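Local atomic coordinates of member of s1p family of ribosomal proteins (Pyrococcus furiosus, PDB entry 5YH1), a protein that probably acts as a metal-dependent exonuclease on nucleic acids through a DHH-family domain, the part of the longer chain present here, which binds manganese. Residues Ile158-His163 / Asp182-Pro187; His164-Trp169 / Asn186-Lys191. All coordinates share one frame; numbering follows the deposited sequence.

Interaction 1 of 2, residues Ile158-His163 / Asp182-Pro187; sequences IVVIDH and DVHVNP. With MN (manganese (II) ion), chain F.
V160 meets H184 in the middle of two parallel strands, 158-161 and 183-185, whose axes run 4.7 Å apart and 10° from alignment. Successive backbone bonds tie them: V160 N gives to V183 O at 2.9 Å, V160 O accepts from V185 N at 2.7 Å, and D162 N continues the pattern to V185 O. At the start, I158 O takes D182 N and, weakly, V183 N. The D182 carboxylate turns back to receive I158 N on the anti side of OD2 (3.0 Å), CG lying anti to the carbonyl carbon (chi1 -63°); the same OD2 has a salt bridge with K152. An alanine at this position would probably leave I158 N without its acceptor and K152 without its charge partner.

In the five-stranded parallel sheet, 183-185 is the outermost strand on its side, and the chain leaving 158-161 carries, two residues past its C-terminal end, the metal ligand H163, the middle residue of the DHH motif D162-H163-H164. H163 NE2 binds manganese at 2.4 Å, alongside D67, D137, D229 and two waters, while ND1 donates to Y195 O, which fixes the ring's rotation. On one sheet face V159 and V183 lie side by side, V183 CG1 lodged against V159 CG2 at 3.7 Å. On the other face V160 CG1 comes obliquely to H184 CD2 (3.6 Å), and D178 holds the imidazole at ND1. D162 CB sits at the edge of that ring. Past the strands, P187 CG packs on H163 CB at 3.9 Å, and D162 OD1 accepts H163 N from above the carboxylate plane.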
loop_
_atom_site.group_PDB
_atom_site.type_symbol
_atom_site.label_atom_id
_atom_site.label_comp_id
_atom_site.label_asym_id
_atom_site.label_seq_id
_atom_site.Cartn_x
_atom_site.Cartn_y
_atom_site.Cartn_z
ATOM N N ILE A 158 19.843 20.703 3.812
ATOM C CA ILE A 158 18.425 20.806 3.543
ATOM C C ILE A 158 18.098 22.196 2.997
ATOM O O ILE A 158 18.432 23.210 3.619
ATOM C CB ILE A 158 17.597 20.554 4.828
ATOM C CG1 ILE A 158 17.915 19.178 5.434
ATOM C CG2 ILE A 158 16.109 20.648 4.534
ATOM C CD1 ILE A 158 17.402 19.000 6.850
ATOM N N VAL A 159 17.459 22.224 1.830
ATOM C CA VAL A 159 16.909 23.446 1.237
ATOM C C VAL A 159 15.382 23.390 1.315
ATOM O O VAL A 159 14.770 22.385 0.940
ATOM C CB VAL A 159 17.346 23.587 -0.235
ATOM C CG1 VAL A 159 16.645 24.765 -0.921
ATOM C CG2 VAL A 159 18.864 23.726 -0.321
ATOM N N VAL A 160 14.770 24.460 1.819
ATOM C CA VAL A 160 13.320 24.584 1.839
ATOM C C VAL A 160 12.852 25.764 0.988
ATOM O O VAL A 160 13.343 26.891 1.156
ATOM C CB VAL A 160 12.783 24.789 3.261
ATOM C CG1 VAL A 160 11.255 24.856 3.227
ATOM C CG2 VAL A 160 13.267 23.680 4.194
ATOM N N ILE A 161 11.906 25.487 0.086
ATOM C CA ILE A 161 11.231 26.501 -0.732
ATOM C C ILE A 161 9.721 26.346 -0.497
ATOM O O ILE A 161 9.086 25.440 -1.036
ATOM C CB ILE A 161 11.544 26.330 -2.230
ATOM C CG1 ILE A 161 13.054 26.416 -2.481
ATOM C CG2 ILE A 161 10.819 27.388 -3.050
ATOM C CD1 ILE A 161 13.483 25.918 -3.842
ATOM N N ASP A 162 9.154 27.216 0.326
ATOM C CA ASP A 162 7.779 27.077 0.768
ATOM C C ASP A 162 7.148 28.465 0.946
ATOM O O ASP A 162 7.850 29.479 0.949
ATOM C CB ASP A 162 7.769 26.271 2.076
ATOM C CG ASP A 162 6.400 25.742 2.446
ATOM O OD1 ASP A 162 5.453 25.852 1.624
ATOM O OD2 ASP A 162 6.270 25.213 3.585
ATOM N N HIS A 163 5.825 28.513 1.072
ATOM C CA HIS A 163 5.106 29.785 1.269
ATOM C C HIS A 163 4.011 29.704 2.335
ATOM O O HIS A 163 3.138 30.582 2.402
ATOM C CB HIS A 163 4.522 30.285 -0.062
ATOM C CG HIS A 163 3.475 29.388 -0.634
ATOM N ND1 HIS A 163 2.188 29.811 -0.890
ATOM C CD2 HIS A 163 3.517 28.081 -0.980
ATOM C CE1 HIS A 163 1.489 28.804 -1.385
ATOM N NE2 HIS A 163 2.275 27.748 -1.450
ATOM N N ASP A 182 19.266 24.598 6.189
ATOM C CA ASP A 182 20.408 25.398 5.753
ATOM C C ASP A 182 20.026 26.652 4.964
ATOM O O ASP A 182 20.719 27.666 5.031
ATOM C CB ASP A 182 21.356 24.519 4.934
ATOM C CG ASP A 182 21.944 23.378 5.766
ATOM O OD1 ASP A 182 23.018 23.598 6.343
ATOM O OD2 ASP A 182 21.309 22.303 5.902
ATOM N N VAL A 183 18.957 26.575 4.185
ATOM C CA VAL A 183 18.375 27.777 3.589
ATOM C C VAL A 183 16.874 27.586 3.421
ATOM O O VAL A 183 16.412 26.533 2.953
ATOM C CB VAL A 183 19.033 28.167 2.252
ATOM C CG1 VAL A 183 18.788 27.119 1.183
ATOM C CG2 VAL A 183 18.526 29.531 1.784
ATOM N N HIS A 184 16.126 28.607 3.836
ATOM C CA HIS A 184 14.680 28.591 3.792
ATOM C C HIS A 184 14.203 29.787 2.961
ATOM O O HIS A 184 14.340 30.935 3.381
ATOM C CB HIS A 184 14.145 28.621 5.218
ATOM C CG HIS A 184 12.666 28.427 5.322
ATOM N ND1 HIS A 184 12.001 28.470 6.526
ATOM C CD2 HIS A 184 11.720 28.233 4.376
ATOM C CE1 HIS A 184 10.709 28.284 6.322
ATOM N NE2 HIS A 184 10.512 28.147 5.024
ATOM N N VAL A 185 13.700 29.502 1.757
ATOM C CA VAL A 185 13.126 30.511 0.871
ATOM C C VAL A 185 11.624 30.534 1.118
ATOM O O VAL A 185 10.915 29.564 0.810
ATOM C CB VAL A 185 13.403 30.190 -0.609
ATOM C CG1 VAL A 185 12.738 31.215 -1.518
ATOM C CG2 VAL A 185 14.904 30.138 -0.877
ATOM N N ASN A 186 11.147 31.630 1.697
ATOM C CA ASN A 186 9.746 31.764 2.087
ATOM C C ASN A 186 9.374 33.256 2.210
ATOM O O ASN A 186 10.021 33.999 2.964
ATOM C CB ASN A 186 9.504 31.018 3.401
ATOM C CG ASN A 186 8.034 30.932 3.785
ATOM O OD1 ASN A 186 7.249 31.839 3.522
ATOM N ND2 ASN A 186 7.659 29.831 4.435
ATOM N N PRO A 187 8.341 33.700 1.470
ATOM C CA PRO A 187 7.929 35.111 1.508
ATOM C C PRO A 187 7.557 35.635 2.902
ATOM O O PRO A 187 7.676 36.834 3.155
ATOM C CB PRO A 187 6.699 35.144 0.587
ATOM C CG PRO A 187 6.215 33.724 0.536
ATOM C CD PRO A 187 7.468 32.911 0.582
HETATM MN MN MN F . 1.220 25.889 -2.524
HETATM O O HOH W 1 0.214 24.029 -2.999
HETATM O O HOH W 2 -0.261 25.809 -0.864
#

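Interaction 2 of 2, residues His164-Trp169 / Asn186-Lys191; sequences HDPRDW and NPHHVK
D165 lies over the H188 imidazole where two loops meet beside the manganese site, each loop shaped by an Asx turn: D165 OD1 takes R167 N from above the carboxylate plane, and N186 OD1 takes H188 N at 2.9 Å. The remaining half of the N186 amide crosses to the other loop, ND2 giving a nearly straight bond to H164 O (2.8 Å) that stays in the amide plane. With both ends of the amide engaged, its flip is settled.

H188 has CG anti to its carbonyl carbon (chi1 -71°), and D165 CA stands over the ring centre at 3.7 Å, a CH-pi contact almost on the normal. D165 CB reaches CE1 of the same ring, whose plane is within 9° of the carboxylate's, while P166 CD packs on H188 CB at 3.8 Å. Beyond them W169 crosses H188 at about a right angle. Its six-membered ring turns an edge to the face of H189 in an offset edge-to-face pair, planes 87° apart, and D178 OD2 is hydrogen-bonded to H189 NE2. The closest atoms of that pair of rings are W169 CZ3 and H189 CD2, 3.5 Å apart.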
loop_
_atom_site.group_PDB
_atom_site.type_symbol
_atom_site.label_atom_id
_atom_site.label_comp_id
_atom_site.label_asym_id
_atom_site.label_seq_id
_atom_site.Cartn_x
_atom_site.Cartn_y
_atom_site.Cartn_z
ATOM N N HIS A 164 4.078 28.669 3.174
ATOM C CA HIS A 164 3.228 28.558 4.354
ATOM C C HIS A 164 3.891 29.269 5.518
ATOM O O HIS A 164 5.121 29.397 5.562
ATOM C CB HIS A 164 2.960 27.088 4.690
ATOM C CG HIS A 164 2.240 26.364 3.599
ATOM N ND1 HIS A 164 2.891 25.831 2.505
ATOM C CD2 HIS A 164 0.919 26.138 3.401
ATOM C CE1 HIS A 164 2.001 25.291 1.691
ATOM N NE2 HIS A 164 0.799 25.465 2.211
ATOM N N ASP A 165 3.067 29.721 6.456
ATOM C CA ASP A 165 3.532 30.476 7.617
ATOM C C ASP A 165 4.319 29.577 8.582
ATOM O O ASP A 165 3.777 28.607 9.097
ATOM C CB ASP A 165 2.324 31.104 8.336
ATOM C CG ASP A 165 2.719 31.970 9.536
ATOM O OD1 ASP A 165 3.915 32.300 9.723
ATOM O OD2 ASP A 165 1.808 32.318 10.306
ATOM N N PRO A 166 5.602 29.900 8.830
ATOM C CA PRO A 166 6.341 29.123 9.833
ATOM C C PRO A 166 5.764 29.237 11.246
ATOM O O PRO A 166 6.027 28.377 12.075
ATOM C CB PRO A 166 7.756 29.707 9.769
ATOM C CG PRO A 166 7.853 30.338 8.415
ATOM C CD PRO A 166 6.477 30.846 8.115
ATOM N N ARG A 167 4.998 30.299 11.503
ATOM C CA ARG A 167 4.275 30.512 12.767
ATOM C C ARG A 167 5.153 30.835 13.981
ATOM O O ARG A 167 4.994 31.902 14.568
ATOM C CB ARG A 167 3.341 29.342 13.103
ATOM C CG ARG A 167 2.067 29.299 12.279
ATOM C CD ARG A 167 1.073 28.324 12.885
ATOM N NE ARG A 167 -0.158 28.265 12.107
ATOM N N ASP A 168 6.047 29.922 14.368
ATOM C CA ASP A 168 6.836 30.080 15.598
ATOM C C ASP A 168 8.064 30.950 15.354
ATOM O O ASP A 168 9.156 30.449 15.087
ATOM C CB ASP A 168 7.261 28.710 16.146
ATOM C CG ASP A 168 6.085 27.882 16.631
ATOM O OD1 ASP A 168 5.213 28.446 17.318
ATOM O OD2 ASP A 168 6.023 26.665 16.344
ATOM N N TRP A 169 7.887 32.260 15.445
ATOM C CA TRP A 169 8.981 33.190 15.174
ATOM C C TRP A 169 9.868 33.364 16.401
ATOM O O TRP A 169 9.373 33.504 17.512
ATOM C CB TRP A 169 8.428 34.535 14.683
ATOM C CG TRP A 169 7.709 34.373 13.384
ATOM C CD1 TRP A 169 6.374 34.185 13.208
ATOM C CD2 TRP A 169 8.299 34.315 12.084
ATOM N NE1 TRP A 169 6.088 34.032 11.872
ATOM C CE2 TRP A 169 7.255 34.112 11.160
ATOM C CE3 TRP A 169 9.607 34.418 11.610
ATOM C CZ2 TRP A 169 7.478 34.021 9.783
ATOM C CZ3 TRP A 169 9.832 34.329 10.249
ATOM C CH2 TRP A 169 8.766 34.131 9.346
ATOM N N ASN A 186 11.147 31.630 1.697
ATOM C CA ASN A 186 9.746 31.764 2.087
ATOM C C ASN A 186 9.374 33.256 2.210
ATOM O O ASN A 186 10.021 33.999 2.964
ATOM C CB ASN A 186 9.504 31.018 3.401
ATOM C CG ASN A 186 8.034 30.932 3.785
ATOM O OD1 ASN A 186 7.249 31.839 3.522
ATOM N ND2 ASN A 186 7.659 29.831 4.435
ATOM N N PRO A 187 8.341 33.700 1.470
ATOM C CA PRO A 187 7.929 35.111 1.508
ATOM C C PRO A 187 7.557 35.635 2.902
ATOM O O PRO A 187 7.676 36.834 3.155
ATOM C CB PRO A 187 6.699 35.144 0.587
ATOM C CG PRO A 187 6.215 33.724 0.536
ATOM C CD PRO A 187 7.468 32.911 0.582
ATOM N N HIS A 188 7.107 34.748 3.788
ATOM C CA HIS A 188 6.714 35.138 5.143
ATOM C C HIS A 188 7.858 35.751 5.968
ATOM O O HIS A 188 7.599 36.441 6.931
ATOM C CB HIS A 188 6.139 33.936 5.902
ATOM C CG HIS A 188 4.787 33.503 5.426
ATOM N ND1 HIS A 188 3.619 33.946 6.009
ATOM C CD2 HIS A 188 4.412 32.647 4.443
ATOM C CE1 HIS A 188 2.584 33.394 5.402
ATOM N NE2 HIS A 188 3.038 32.602 4.446
ATOM N N HIS A 189 9.107 35.469 5.611
ATOM C CA HIS A 189 10.263 36.035 6.304
ATOM C C HIS A 189 10.402 37.531 6.045
ATOM O O HIS A 189 10.826 38.271 6.922
ATOM C CB HIS A 189 11.567 35.361 5.868
ATOM C CG HIS A 189 11.767 33.998 6.446
ATOM N ND1 HIS A 189 11.610 32.852 5.705
ATOM C CD2 HIS A 189 12.114 33.597 7.692
ATOM C CE1 HIS A 189 11.848 31.800 6.470
ATOM N NE2 HIS A 189 12.155 32.226 7.680
ATOM N N VAL A 190 10.074 37.956 4.829
ATOM C CA VAL A 190 10.246 39.348 4.431
ATOM C C VAL A 190 8.936 40.124 4.418
ATOM O O VAL A 190 8.954 41.343 4.354
ATOM C CB VAL A 190 10.944 39.456 3.058
ATOM C CG1 VAL A 190 12.287 38.740 3.109
ATOM C CG2 VAL A 190 10.071 38.898 1.939
ATOM N N LYS A 191 7.814 39.416 4.479
ATOM C CA LYS A 191 6.491 40.027 4.494
ATOM C C LYS A 191 5.506 39.029 5.071
ATOM O O LYS A 191 5.012 38.155 4.364
ATOM C CB LYS A 191 6.074 40.421 3.070
ATOM C CG LYS A 191 4.862 41.337 2.988
ATOM C CD LYS A 191 4.303 41.361 1.571
ATOM C CE LYS A 191 3.847 42.740 1.125
ATOM N NZ LYS A 191 2.862 43.326 2.073
#

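Overall arrangement
From the N terminus, the chain runs along strand 158-161 to the metal ligand H163 and straight on into the loop 164-169, leading to the small antiparallel pair 169-171 and 174-175. It then returns through strand 183-185 and on to 186-191, before helix 199-210. Interaction 1 closes a loop of 18 residues and interaction 2 one of 16; because both pairings proceed in the same direction along the chain, the loops overlap and cross, with N186 and P187 common to both. Interaction 1 ties the edge of the parallel sheet together, whereas interaction 2 joins the loops beyond the C-terminal ends of its strands. H163 O and H188 NE2, weakly hydrogen-bonded, link the two contacts.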